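Local coordinates for HD domain protein (Enterococcus faecalis, PDB 4LRL) that probably hydrolyses deoxynucleoside triphosphates as an HD-domain triphosphohydrolase, under allosteric control by bound nucleotides such as dGTP and dTTP, at residues C[269-274]-C[348-353]; C[387-392]-C[441-446]. All coordinates share one frame; numbering follows the deposited sequence.

Following the chain, contact 1 comes first: the opening turn of helix 270-291 meets the segment between helix 338-348 and strand 354-357, closing a largely helical excursion of 73 residues. Contact 2 closes later, when strand 441-444 returns to pair with strand 387-389. The two follow in series, neither nested nor crossed. Strand 441-444 is the middle of a three-stranded antiparallel sheet, with strand 354-357, just beyond contact 1, along its other edge. Helix 270-291 lies against this sheet, and Y443 reaches its first turn, joining the contacts directly. Both reach the same dGTP, through R350 in contact 1 and K446 in contact 2.

Contact 1: residues C[269-274]-C[348-353]; sequences HPVSRG and LMRKPL. With DGT (2'-deoxyguanosine-5'-triphosphate), chain R; TTP (thymidine-5'-triphosphate), chain S.
The first turn of helix 270-291 meets the irregular segment that follows helix 338-348, with G274 and L353 closest in the backbone, their CA atoms 4.8 Å apart. P352 packs against this turn, its CG 3.9 Å from V271 CG1. V271 CG1, turned to the loop by standing anti to the backbone N (chi1 174°), lies 3.4 Å from R350 NH1, and the side chains cross at about a right angle. V271 CG2 faces the dGTP phosphate chain instead, 3.6 Å from O3A. R350, whose positive phi ends the helical run, extends its chain from CG to NE and lays one guanidinium face over the guanine. R350 NH2 gives a nearly straight 2.7 Å bond to O1A of dGTP, and NH1 binds O5' at 2.9 Å. R350 NE donates to F78 O, which helps fix the group's rotation. At the N-cap, H269 uses both ring nitrogens: ND1 accepts from V271 N, and NE2 donates to O2A of dTTP at 2.8 Å. Q65, R68, K38 and N60 of the second subunit also bind dGTP, so this helix N-terminus and loop form one wall of an allosteric nucleotide site at a subunit interface.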
ATOM      1  N   HIS C 269       6.696 -22.854   4.974  1.00 30.35           N
ATOM      2  CA  HIS C 269       5.559 -23.396   4.228  1.00 30.15           C
ATOM      3  C   HIS C 269       5.798 -24.826   3.758  1.00 29.63           C
ATOM      4  O   HIS C 269       6.809 -25.106   3.106  1.00 28.58           O
ATOM      5  CB  HIS C 269       5.181 -22.523   3.033  1.00 30.18           C
ATOM      6  CG  HIS C 269       3.771 -22.732   2.578  1.00 31.71           C
ATOM      7  ND1 HIS C 269       3.367 -23.860   1.896  1.00 33.15           N
ATOM      8  CD2 HIS C 269       2.658 -21.978   2.749  1.00 32.99           C
ATOM      9  CE1 HIS C 269       2.068 -23.787   1.657  1.00 35.25           C
ATOM     10  NE2 HIS C 269       1.615 -22.651   2.161  1.00 34.86           N
ATOM     11  N   PRO C 270       4.862 -25.734   4.090  1.00 30.40           N
ATOM     12  CA  PRO C 270       4.979 -27.168   3.742  1.00 30.37           C
ATOM     13  C   PRO C 270       5.116 -27.463   2.245  1.00 30.08           C
ATOM     14  O   PRO C 270       5.856 -28.362   1.865  1.00 29.55           O
ATOM     15  CB  PRO C 270       3.681 -27.775   4.281  1.00 31.15           C
ATOM     16  CG  PRO C 270       3.204 -26.800   5.342  1.00 31.84           C
ATOM     17  CD  PRO C 270       3.669 -25.449   4.913  1.00 30.60           C
ATOM     18  N   VAL C 271       4.401 -26.733   1.395  1.00 31.06           N
ATOM     19  CA  VAL C 271       4.448 -27.036  -0.030  1.00 31.02           C
ATOM     20  C   VAL C 271       5.838 -26.691  -0.575  1.00 30.73           C
ATOM     21  O   VAL C 271       6.429 -27.474  -1.313  1.00 30.57           O
ATOM     22  CB  VAL C 271       3.316 -26.343  -0.798  1.00 31.88           C
ATOM     23  CG1 VAL C 271       3.461 -26.548  -2.283  1.00 31.83           C
ATOM     24  CG2 VAL C 271       1.965 -26.865  -0.321  1.00 33.10           C
ATOM     25  N   SER C 272       6.383 -25.552  -0.163  1.00 30.84           N
ATOM     26  CA  SER C 272       7.740 -25.171  -0.563  1.00 31.06           C
ATOM     27  C   SER C 272       8.755 -26.195  -0.092  1.00 31.12           C
ATOM     28  O   SER C 272       9.675 -26.558  -0.837  1.00 31.62           O
ATOM     29  CB  SER C 272       8.108 -23.801   0.000  1.00 30.69           C
ATOM     30  OG  SER C 272       7.098 -22.875  -0.324  1.00 33.21           O
ATOM     31  N   ARG C 273       8.597 -26.646   1.147  1.00 30.92           N
ATOM     32  CA  ARG C 273       9.466 -27.670   1.687  1.00 31.60           C
ATOM     33  C   ARG C 273       9.291 -29.028   0.984  1.00 31.96           C
ATOM     34  O   ARG C 273      10.245 -29.806   0.888  1.00 32.24           O
ATOM     35  CB  ARG C 273       9.281 -27.789   3.190  1.00 31.78           C
ATOM     36  CG  ARG C 273       9.836 -26.595   3.966  1.00 32.11           C
ATOM     37  CD  ARG C 273      10.049 -27.006   5.395  1.00 35.73           C
ATOM     38  NE  ARG C 273       8.851 -26.811   6.193  1.00 36.48           N
ATOM     39  CZ  ARG C 273       8.543 -27.504   7.285  1.00 37.61           C
ATOM     40  NH1 ARG C 273       9.333 -28.480   7.726  1.00 37.48           N
ATOM     41  NH2 ARG C 273       7.419 -27.222   7.930  1.00 37.93           N
ATOM     42  N   GLY C 274       8.085 -29.292   0.485  1.00 32.07           N
ATOM     43  CA  GLY C 274       7.821 -30.451  -0.363  1.00 32.28           C
ATOM     44  C   GLY C 274       8.647 -30.463  -1.637  1.00 32.11           C
ATOM     45  O   GLY C 274       9.148 -31.511  -2.053  1.00 32.38           O
ATOM     46  N   LEU C 348      10.674 -30.057 -12.181  1.00 36.23           N
ATOM     47  CA  LEU C 348      10.400 -29.143 -13.288  1.00 36.66           C
ATOM     48  C   LEU C 348       8.914 -28.838 -13.441  1.00 36.97           C
ATOM     49  O   LEU C 348       8.549 -27.714 -13.774  1.00 37.08           O
ATOM     50  CB  LEU C 348      10.973 -29.683 -14.599  1.00 37.44           C
ATOM     51  CG  LEU C 348      12.501 -29.750 -14.678  1.00 37.54           C
ATOM     52  CD1 LEU C 348      12.912 -30.669 -15.831  1.00 38.33           C
ATOM     53  CD2 LEU C 348      13.156 -28.356 -14.795  1.00 36.29           C
ATOM     54  N   MET C 349       8.076 -29.839 -13.181  1.00 37.17           N
ATOM     55  CA  MET C 349       6.623 -29.757 -13.423  1.00 38.36           C
ATOM     56  C   MET C 349       5.783 -29.408 -12.169  1.00 37.25           C
ATOM     57  O   MET C 349       4.550 -29.323 -12.249  1.00 37.41           O
ATOM     58  CB  MET C 349       6.106 -31.071 -14.055  1.00 40.03           C
ATOM     59  CG  MET C 349       6.775 -31.502 -15.377  1.00 42.74           C
ATOM     60  SD  MET C 349       7.257 -30.112 -16.412  1.00 49.91           S
ATOM     61  CE  MET C 349       8.036 -30.923 -17.815  1.00 51.37           C
ATOM     62  N   ARG C 350       6.464 -29.211 -11.030  1.00 35.41           N
ATOM     63  CA  ARG C 350       5.846 -28.878  -9.737  1.00 34.39           C
ATOM     64  C   ARG C 350       4.908 -29.971  -9.226  1.00 34.71           C
ATOM     65  O   ARG C 350       3.685 -29.851  -9.308  1.00 35.33           O
ATOM     66  CB  ARG C 350       5.152 -27.499  -9.766  1.00 34.65           C
ATOM     67  CG  ARG C 350       4.744 -26.970  -8.384  1.00 34.33           C
ATOM     68  CD  ARG C 350       3.857 -25.737  -8.472  1.00 32.97           C
ATOM     69  NE  ARG C 350       3.490 -25.177  -7.164  1.00 33.30           N
ATOM     70  CZ  ARG C 350       2.584 -25.693  -6.325  1.00 33.91           C
ATOM     71  NH1 ARG C 350       2.335 -25.089  -5.173  1.00 33.44           N
ATOM     72  NH2 ARG C 350       1.941 -26.822  -6.609  1.00 33.52           N
ATOM     73  N   LYS C 351       5.498 -31.041  -8.701  1.00 34.56           N
ATOM     74  CA  LYS C 351       4.737 -32.133  -8.099  1.00 35.39           C
ATOM     75  C   LYS C 351       5.280 -32.335  -6.704  1.00 35.04           C
ATOM     76  O   LYS C 351       6.022 -33.286  -6.470  1.00 34.60           O
ATOM     77  CB  LYS C 351       4.885 -33.448  -8.877  1.00 35.85           C
ATOM     78  CG  LYS C 351       4.685 -33.361 -10.379  1.00 36.21           C
ATOM     79  CD  LYS C 351       3.259 -33.104 -10.734  1.00 36.67           C
ATOM     80  CE  LYS C 351       3.046 -33.235 -12.241  1.00 38.99           C
ATOM     81  NZ  LYS C 351       1.728 -32.668 -12.619  1.00 38.11           N
ATOM     82  N   PRO C 352       4.930 -31.433  -5.771  1.00 35.49           N
ATOM     83  CA  PRO C 352       5.588 -31.568  -4.477  1.00 35.40           C
ATOM     84  C   PRO C 352       5.116 -32.826  -3.765  1.00 35.92           C
ATOM     85  O   PRO C 352       4.026 -33.336  -4.060  1.00 36.59           O
ATOM     86  CB  PRO C 352       5.158 -30.313  -3.710  1.00 35.68           C
ATOM     87  CG  PRO C 352       4.177 -29.564  -4.627  1.00 36.29           C
ATOM     88  CD  PRO C 352       3.813 -30.475  -5.742  1.00 35.88           C
ATOM     89  N   LEU C 353       5.958 -33.340  -2.871  1.00 35.54           N
ATOM     90  CA  LEU C 353       5.522 -34.348  -1.922  1.00 35.56           C
ATOM     91  C   LEU C 353       4.529 -33.699  -0.956  1.00 36.04           C
ATOM     92  O   LEU C 353       4.684 -32.534  -0.590  1.00 36.42           O
ATOM     93  CB  LEU C 353       6.716 -34.911  -1.150  1.00 34.72           C
ATOM     94  CG  LEU C 353       7.743 -35.779  -1.887  1.00 34.87           C
ATOM     95  CD1 LEU C 353       8.724 -36.372  -0.887  1.00 35.06           C
ATOM     96  CD2 LEU C 353       7.101 -36.910  -2.685  1.00 34.52           C
TER
HETATM   97  PG  DGT R 502      -4.432 -29.197  -2.898  0.75 59.71           P
HETATM   98  O1G DGT R 502      -5.156 -28.216  -1.993  0.75 58.65           O
HETATM   99  O2G DGT R 502      -4.773 -30.654  -2.612  0.75 58.83           O
HETATM  100  O3G DGT R 502      -4.452 -28.819  -4.370  0.75 58.44           O
HETATM  101  O3B DGT R 502      -2.859 -29.127  -2.532  1.00 54.82           O
HETATM  102  PB  DGT R 502      -2.213 -27.952  -1.660  1.00 51.95           P
HETATM  103  O1B DGT R 502      -1.859 -28.500  -0.303  1.00 51.92           O
HETATM  104  O2B DGT R 502      -3.054 -26.705  -1.775  1.00 53.40           O
HETATM  105  O3A DGT R 502      -0.838 -27.693  -2.443  1.00 46.87           O
HETATM  106  PA  DGT R 502      -0.683 -26.950  -3.856  1.00 39.59           P
HETATM  107  O1A DGT R 502       0.368 -27.711  -4.613  1.00 39.67           O
HETATM  108  O2A DGT R 502      -1.982 -26.654  -4.532  1.00 40.46           O
HETATM  109  O5' DGT R 502      -0.002 -25.549  -3.438  1.00 40.89           O
HETATM  110  C5' DGT R 502      -0.478 -24.728  -2.377  1.00 38.88           C
HETATM  111  C4' DGT R 502      -0.550 -23.271  -2.830  1.00 38.72           C
HETATM  112  O4' DGT R 502       0.584 -22.860  -3.611  1.00 36.57           O
HETATM  113  C3' DGT R 502      -1.734 -23.053  -3.761  1.00 39.22           C
HETATM  114  O3' DGT R 502      -2.987 -22.996  -3.056  1.00 41.20           O
HETATM  115  C2' DGT R 502      -1.347 -21.777  -4.500  1.00 36.54           C
HETATM  116  C1' DGT R 502       0.183 -21.779  -4.465  1.00 34.09           C
HETATM  117  N9  DGT R 502       0.773 -21.934  -5.817  1.00 30.55           N
HETATM  118  C8  DGT R 502       1.697 -21.112  -6.357  1.00 30.94           C
HETATM  119  N7  DGT R 502       2.059 -21.508  -7.608  1.00 26.98           N
HETATM  120  C5  DGT R 502       1.352 -22.620  -7.881  1.00 27.55           C
HETATM  121  C6  DGT R 502       1.221 -23.559  -9.030  1.00 27.07           C
HETATM  122  O6  DGT R 502       1.879 -23.441 -10.082  1.00 28.06           O
HETATM  123  N1  DGT R 502       0.381 -24.580  -8.919  1.00 27.26           N
HETATM  124  C2  DGT R 502      -0.369 -24.785  -7.830  1.00 27.63           C
HETATM  125  N2  DGT R 502      -1.191 -25.853  -7.838  1.00 27.66           N
HETATM  126  N3  DGT R 502      -0.313 -23.982  -6.732  1.00 29.34           N
HETATM  127  C4  DGT R 502       0.511 -22.895  -6.703  1.00 29.24           C
HETATM  128  PA  TTP S 503      -2.338 -22.429   0.781  1.00 56.25           P
HETATM  129  O1A TTP S 503      -2.793 -23.258  -0.391  1.00 57.53           O
HETATM  130  O2A TTP S 503      -1.119 -22.850   1.554  1.00 57.11           O
HETATM  131  O3A TTP S 503      -3.533 -22.221   1.856  1.00 59.77           O
HETATM  132  PB  TTP S 503      -5.108 -21.908   1.576  1.00 61.48           P
HETATM  133  O1B TTP S 503      -5.218 -20.792   0.562  1.00 62.48           O
HETATM  134  O2B TTP S 503      -5.755 -21.648   2.919  1.00 61.65           O
HETATM  135  O3B TTP S 503      -5.755 -23.252   0.910  1.00 62.81           O
HETATM  136  PG  TTP S 503      -5.215 -24.794   0.962  0.75 64.65           P
HETATM  137  O1G TTP S 503      -6.486 -25.600   0.755  0.75 64.18           O
HETATM  138  O2G TTP S 503      -4.582 -24.961   2.335  0.75 63.63           O
HETATM  139  O3G TTP S 503      -4.252 -24.960  -0.191  0.75 62.77           O
HETATM  140  O5' TTP S 503      -2.069 -20.941   0.243  1.00 55.93           O
HETATM  141  C5' TTP S 503      -2.413 -20.519  -1.078  1.00 52.34           C
HETATM  142  C4' TTP S 503      -1.711 -19.203  -1.381  1.00 49.69           C
HETATM  143  O4' TTP S 503      -1.844 -18.327  -0.255  1.00 49.05           O
HETATM  144  C3' TTP S 503      -0.225 -19.414  -1.628  1.00 48.31           C
HETATM  145  O3' TTP S 503       0.225 -18.689  -2.767  1.00 45.88           O
HETATM  146  C2' TTP S 503       0.463 -18.823  -0.419  1.00 48.49           C
HETATM  147  C1' TTP S 503      -0.562 -17.872   0.178  1.00 48.34           C
HETATM  148  N1  TTP S 503      -0.444 -17.868   1.639  1.00 48.72           N
HETATM  149  C2  TTP S 503      -0.291 -16.635   2.351  1.00 48.31           C
HETATM  150  O2  TTP S 503      -0.265 -15.535   1.743  1.00 46.19           O
HETATM  151  N3  TTP S 503      -0.178 -16.652   3.697  1.00 47.33           N
HETATM  152  C4  TTP S 503      -0.203 -17.819   4.370  1.00 48.06           C
HETATM  153  O4  TTP S 503      -0.094 -17.796   5.619  1.00 47.41           O
HETATM  154  C5  TTP S 503      -0.350 -19.042   3.690  1.00 48.42           C
HETATM  155  C5M TTP S 503      -0.382 -20.370   4.418  1.00 48.41           C
HETATM  156  C6  TTP S 503      -0.468 -19.040   2.305  1.00 47.59           C

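Contact 2: residues C[387-392]-C[441-446]; sequences AINSSY and RFYFPK. With DGT (2'-deoxyguanosine-5'-triphosphate), chain R.
The rings of F442 and Y443 lie on opposite faces of the strand pair and meet strand 387-389 in different ways. At the edge of the Y443 ring, near its plane, sit A387 O and N389 OD1, the latter 3.4 Å from Y443 CE1; the amide and ring planes are 59° apart. N389 OD1 also accepts a weak hydrogen bond from R273 NH1 of helix 270-291. N389 reaches this edge because its CG stands between the backbone N and the carbonyl carbon (chi1 66°), turning the amide toward the neighbouring strand. I388 CG1 approaches the F442 ring at its edge, 4.3 Å from CD1, while helix 361-377 packs on F442 through I368 and L371. A387 CB rests against Y443 CB on the other face, where V277 of helix 270-291 also packs.

In the antiparallel backbones, A387 with Y443 and N389 with R441 form hydrogen-bonded pairs around the non-hydrogen-bonded pair of I388 and F442. Y443 N to A387 O, at 2.8 Å, and R441 N to N389 O, at 2.9 Å, are the shorter bonds. A387 O also receives a CA-H...O contact from F442 CA. The R441 guanidinium leads away to S355 OG, and Y443 OH donates a hydrogen bond to P270 O.

Past the strand, the extended side chain of K446 brings NZ to O2G of dGTP at 3.3 Å. Backbone pairing and apolar contacts thus hold the strands together, while the positive charge of K446 probably helps to balance the negative charge of the gamma-phosphate.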
ATOM      1  N   ALA C 387      10.248 -38.335   3.418  1.00 32.92           N
ATOM      2  CA  ALA C 387      11.238 -37.655   4.233  1.00 33.92           C
ATOM      3  C   ALA C 387      10.656 -37.286   5.581  1.00 34.88           C
ATOM      4  O   ALA C 387       9.439 -37.301   5.774  1.00 34.49           O
ATOM      5  CB  ALA C 387      11.761 -36.391   3.525  1.00 33.41           C
ATOM      6  N   ILE C 388      11.561 -36.964   6.500  1.00 36.27           N
ATOM      7  CA  ILE C 388      11.247 -36.352   7.764  1.00 37.71           C
ATOM      8  C   ILE C 388      12.084 -35.077   7.805  1.00 38.84           C
ATOM      9  O   ILE C 388      13.299 -35.131   7.635  1.00 39.42           O
ATOM     10  CB  ILE C 388      11.654 -37.282   8.944  1.00 38.91           C
ATOM     11  CG1 ILE C 388      10.743 -38.510   8.999  1.00 38.14           C
ATOM     12  CG2 ILE C 388      11.636 -36.526  10.290  1.00 39.37           C
ATOM     13  CD1 ILE C 388      11.274 -39.623   9.874  1.00 39.73           C
ATOM     14  N   ASN C 389      11.444 -33.928   7.987  1.00 39.86           N
ATOM     15  CA  ASN C 389      12.199 -32.722   8.350  1.00 41.38           C
ATOM     16  C   ASN C 389      11.439 -31.772   9.252  1.00 42.17           C
ATOM     17  O   ASN C 389      10.209 -31.816   9.334  1.00 42.00           O
ATOM     18  CB  ASN C 389      12.800 -31.993   7.130  1.00 40.90           C
ATOM     19  CG  ASN C 389      11.745 -31.409   6.199  1.00 41.45           C
ATOM     20  OD1 ASN C 389      10.720 -30.889   6.636  1.00 44.28           O
ATOM     21  ND2 ASN C 389      12.016 -31.470   4.901  1.00 40.30           N
ATOM     22  N   SER C 390      12.187 -30.929   9.948  1.00 43.42           N
ATOM     23  CA  SER C 390      11.582 -29.930  10.788  1.00 44.78           C
ATOM     24  C   SER C 390      12.034 -28.546  10.338  1.00 44.99           C
ATOM     25  O   SER C 390      13.048 -28.400   9.647  1.00 44.27           O
ATOM     26  CB  SER C 390      11.927 -30.197  12.248  1.00 46.40           C
ATOM     27  OG  SER C 390      13.027 -29.430  12.680  1.00 49.25           O
ATOM     28  N   SER C 391      11.267 -27.536  10.719  1.00 46.25           N
ATOM     29  CA  SER C 391      11.623 -26.170  10.404  1.00 47.40           C
ATOM     30  C   SER C 391      12.904 -25.744  11.133  1.00 49.45           C
ATOM     31  O   SER C 391      13.589 -24.830  10.680  1.00 49.33           O
ATOM     32  CB  SER C 391      10.463 -25.223  10.701  1.00 48.04           C
ATOM     33  OG  SER C 391      10.057 -25.299  12.052  1.00 50.01           O
ATOM     34  N   TYR C 392      13.229 -26.429  12.235  1.00 51.57           N
ATOM     35  CA  TYR C 392      14.472 -26.186  12.984  1.00 54.55           C
ATOM     36  C   TYR C 392      15.697 -26.343  12.095  1.00 53.90           C
ATOM     37  O   TYR C 392      16.726 -25.709  12.327  1.00 55.43           O
ATOM     38  CB  TYR C 392      14.611 -27.153  14.169  1.00 56.50           C
ATOM     39  CG  TYR C 392      13.842 -26.780  15.422  1.00 60.37           C
ATOM     40  CD1 TYR C 392      14.015 -25.531  16.028  1.00 63.85           C
ATOM     41  CD2 TYR C 392      12.972 -27.697  16.027  1.00 62.30           C
ATOM     42  CE1 TYR C 392      13.320 -25.192  17.194  1.00 67.67           C
ATOM     43  CE2 TYR C 392      12.274 -27.367  17.199  1.00 65.94           C
ATOM     44  CZ  TYR C 392      12.453 -26.111  17.773  1.00 68.18           C
ATOM     45  OH  TYR C 392      11.772 -25.771  18.925  1.00 72.13           O
ATOM     46  N   ARG C 441       7.652 -32.821  10.140  1.00 44.39           N
ATOM     47  CA  ARG C 441       6.821 -33.332   9.055  1.00 41.46           C
ATOM     48  C   ARG C 441       7.311 -34.630   8.426  1.00 39.00           C
ATOM     49  O   ARG C 441       8.517 -34.881   8.324  1.00 39.26           O
ATOM     50  CB  ARG C 441       6.619 -32.267   7.983  1.00 41.81           C
ATOM     51  CG  ARG C 441       5.519 -31.302   8.337  1.00 43.26           C
ATOM     52  CD  ARG C 441       5.400 -30.141   7.352  1.00 42.45           C
ATOM     53  NE  ARG C 441       4.442 -29.184   7.886  1.00 45.37           N
ATOM     54  CZ  ARG C 441       3.126 -29.285   7.749  1.00 44.95           C
ATOM     55  NH1 ARG C 441       2.592 -30.293   7.067  1.00 42.20           N
ATOM     56  NH2 ARG C 441       2.344 -28.371   8.297  1.00 46.99           N
ATOM     57  N   PHE C 442       6.348 -35.443   8.008  1.00 37.05           N
ATOM     58  CA  PHE C 442       6.603 -36.638   7.228  1.00 35.27           C
ATOM     59  C   PHE C 442       6.072 -36.426   5.809  1.00 34.82           C
ATOM     60  O   PHE C 442       4.901 -36.084   5.606  1.00 35.13           O
ATOM     61  CB  PHE C 442       5.947 -37.847   7.900  1.00 34.49           C
ATOM     62  CG  PHE C 442       6.026 -39.104   7.095  1.00 33.85           C
ATOM     63  CD1 PHE C 442       7.262 -39.670   6.778  1.00 34.36           C
ATOM     64  CD2 PHE C 442       4.864 -39.729   6.657  1.00 34.30           C
ATOM     65  CE1 PHE C 442       7.344 -40.843   6.026  1.00 35.42           C
ATOM     66  CE2 PHE C 442       4.926 -40.918   5.911  1.00 34.65           C
ATOM     67  CZ  PHE C 442       6.170 -41.477   5.593  1.00 34.65           C
ATOM     68  N   TYR C 443       6.941 -36.610   4.825  1.00 34.37           N
ATOM     69  CA  TYR C 443       6.598 -36.278   3.459  1.00 34.66           C
ATOM     70  C   TYR C 443       6.342 -37.547   2.680  1.00 33.85           C
ATOM     71  O   TYR C 443       7.016 -38.543   2.888  1.00 33.03           O
ATOM     72  CB  TYR C 443       7.709 -35.439   2.814  1.00 36.29           C
ATOM     73  CG  TYR C 443       7.638 -33.976   3.183  1.00 39.38           C
ATOM     74  CD1 TYR C 443       8.309 -33.475   4.302  1.00 42.43           C
ATOM     75  CD2 TYR C 443       6.884 -33.094   2.418  1.00 42.19           C
ATOM     76  CE1 TYR C 443       8.231 -32.105   4.641  1.00 45.52           C
ATOM     77  CE2 TYR C 443       6.791 -31.743   2.749  1.00 46.67           C
ATOM     78  CZ  TYR C 443       7.462 -31.256   3.859  1.00 47.86           C
ATOM     79  OH  TYR C 443       7.350 -29.914   4.157  1.00 51.56           O
ATOM     80  N   PHE C 444       5.366 -37.504   1.778  1.00 34.23           N
ATOM     81  CA  PHE C 444       4.966 -38.694   1.012  1.00 34.19           C
ATOM     82  C   PHE C 444       4.315 -38.274  -0.296  1.00 35.80           C
ATOM     83  O   PHE C 444       3.846 -37.129  -0.411  1.00 36.19           O
ATOM     84  CB  PHE C 444       3.997 -39.564   1.823  1.00 33.49           C
ATOM     85  CG  PHE C 444       2.845 -38.803   2.421  1.00 34.49           C
ATOM     86  CD1 PHE C 444       1.673 -38.589   1.688  1.00 37.69           C
ATOM     87  CD2 PHE C 444       2.927 -38.299   3.719  1.00 33.69           C
ATOM     88  CE1 PHE C 444       0.594 -37.883   2.244  1.00 37.81           C
ATOM     89  CE2 PHE C 444       1.860 -37.591   4.283  1.00 34.79           C
ATOM     90  CZ  PHE C 444       0.691 -37.384   3.542  1.00 37.56           C
ATOM     91  N   PRO C 445       4.281 -39.189  -1.290  1.00 36.93           N
ATOM     92  CA  PRO C 445       3.626 -38.825  -2.547  1.00 39.94           C
ATOM     93  C   PRO C 445       2.155 -38.542  -2.323  1.00 40.68           C
ATOM     94  O   PRO C 445       1.489 -39.272  -1.589  1.00 39.67           O
ATOM     95  CB  PRO C 445       3.815 -40.068  -3.424  1.00 41.29           C
ATOM     96  CG  PRO C 445       5.005 -40.760  -2.830  1.00 39.52           C
ATOM     97  CD  PRO C 445       4.855 -40.546  -1.359  1.00 36.62           C
ATOM     98  N   LYS C 446       1.680 -37.463  -2.930  1.00 43.37           N
ATOM     99  CA  LYS C 446       0.265 -37.112  -2.937  1.00 46.03           C
ATOM    100  C   LYS C 446      -0.615 -38.293  -3.364  1.00 48.04           C
ATOM    101  O   LYS C 446      -1.678 -38.526  -2.776  1.00 48.40           O
ATOM    102  CB  LYS C 446       0.014 -35.905  -3.854  1.00 49.04           C
ATOM    103  CG  LYS C 446      -1.397 -35.337  -3.755  1.00 52.25           C
ATOM    104  CD  LYS C 446      -1.598 -34.061  -4.584  1.00 55.97           C
ATOM    105  CE  LYS C 446      -3.089 -33.738  -4.700  1.00 60.32           C
ATOM    106  NZ  LYS C 446      -3.376 -32.311  -5.046  1.00 64.51           N
TER
HETATM  107  PG  DGT R 502      -4.432 -29.197  -2.898  0.75 59.71           P
HETATM  108  O1G DGT R 502      -5.156 -28.216  -1.993  0.75 58.65           O
HETATM  109  O2G DGT R 502      -4.773 -30.654  -2.612  0.75 58.83           O
HETATM  110  O3G DGT R 502      -4.452 -28.819  -4.370  0.75 58.44           O
HETATM  111  O3B DGT R 502      -2.859 -29.127  -2.532  1.00 54.82           O
HETATM  112  PB  DGT R 502      -2.213 -27.952  -1.660  1.00 51.95           P
HETATM  113  O1B DGT R 502      -1.859 -28.500  -0.303  1.00 51.92           O
HETATM  114  O2B DGT R 502      -3.054 -26.705  -1.775  1.00 53.40           O
HETATM  115  O3A DGT R 502      -0.838 -27.693  -2.443  1.00 46.87           O
HETATM  116  PA  DGT R 502      -0.683 -26.950  -3.856  1.00 39.59           P
HETATM  117  O1A DGT R 502       0.368 -27.711  -4.613  1.00 39.67           O
HETATM  118  O2A DGT R 502      -1.982 -26.654  -4.532  1.00 40.46           O
HETATM  119  O5' DGT R 502      -0.002 -25.549  -3.438  1.00 40.89           O
HETATM  120  C5' DGT R 502      -0.478 -24.728  -2.377  1.00 38.88           C
HETATM  121  C4' DGT R 502      -0.550 -23.271  -2.830  1.00 38.72           C
HETATM  122  O4' DGT R 502       0.584 -22.860  -3.611  1.00 36.57           O
HETATM  123  C3' DGT R 502      -1.734 -23.053  -3.761  1.00 39.22           C
HETATM  124  O3' DGT R 502      -2.987 -22.996  -3.056  1.00 41.20           O
HETATM  125  C2' DGT R 502      -1.347 -21.777  -4.500  1.00 36.54           C
HETATM  126  C1' DGT R 502       0.183 -21.779  -4.465  1.00 34.09           C
HETATM  127  N9  DGT R 502       0.773 -21.934  -5.817  1.00 30.55           N
HETATM  128  C8  DGT R 502       1.697 -21.112  -6.357  1.00 30.94           C
HETATM  129  N7  DGT R 502       2.059 -21.508  -7.608  1.00 26.98           N
HETATM  130  C5  DGT R 502       1.352 -22.620  -7.881  1.00 27.55           C
HETATM  131  C6  DGT R 502       1.221 -23.559  -9.030  1.00 27.07           C
HETATM  132  O6  DGT R 502       1.879 -23.441 -10.082  1.00 28.06           O
HETATM  133  N1  DGT R 502       0.381 -24.580  -8.919  1.00 27.26           N
HETATM  134  C2  DGT R 502      -0.369 -24.785  -7.830  1.00 27.63           C
HETATM  135  N2  DGT R 502      -1.191 -25.853  -7.838  1.00 27.66           N
HETATM  136  N3  DGT R 502      -0.313 -23.982  -6.732  1.00 29.34           N
HETATM  137  C4  DGT R 502       0.511 -22.895  -6.703  1.00 29.24           C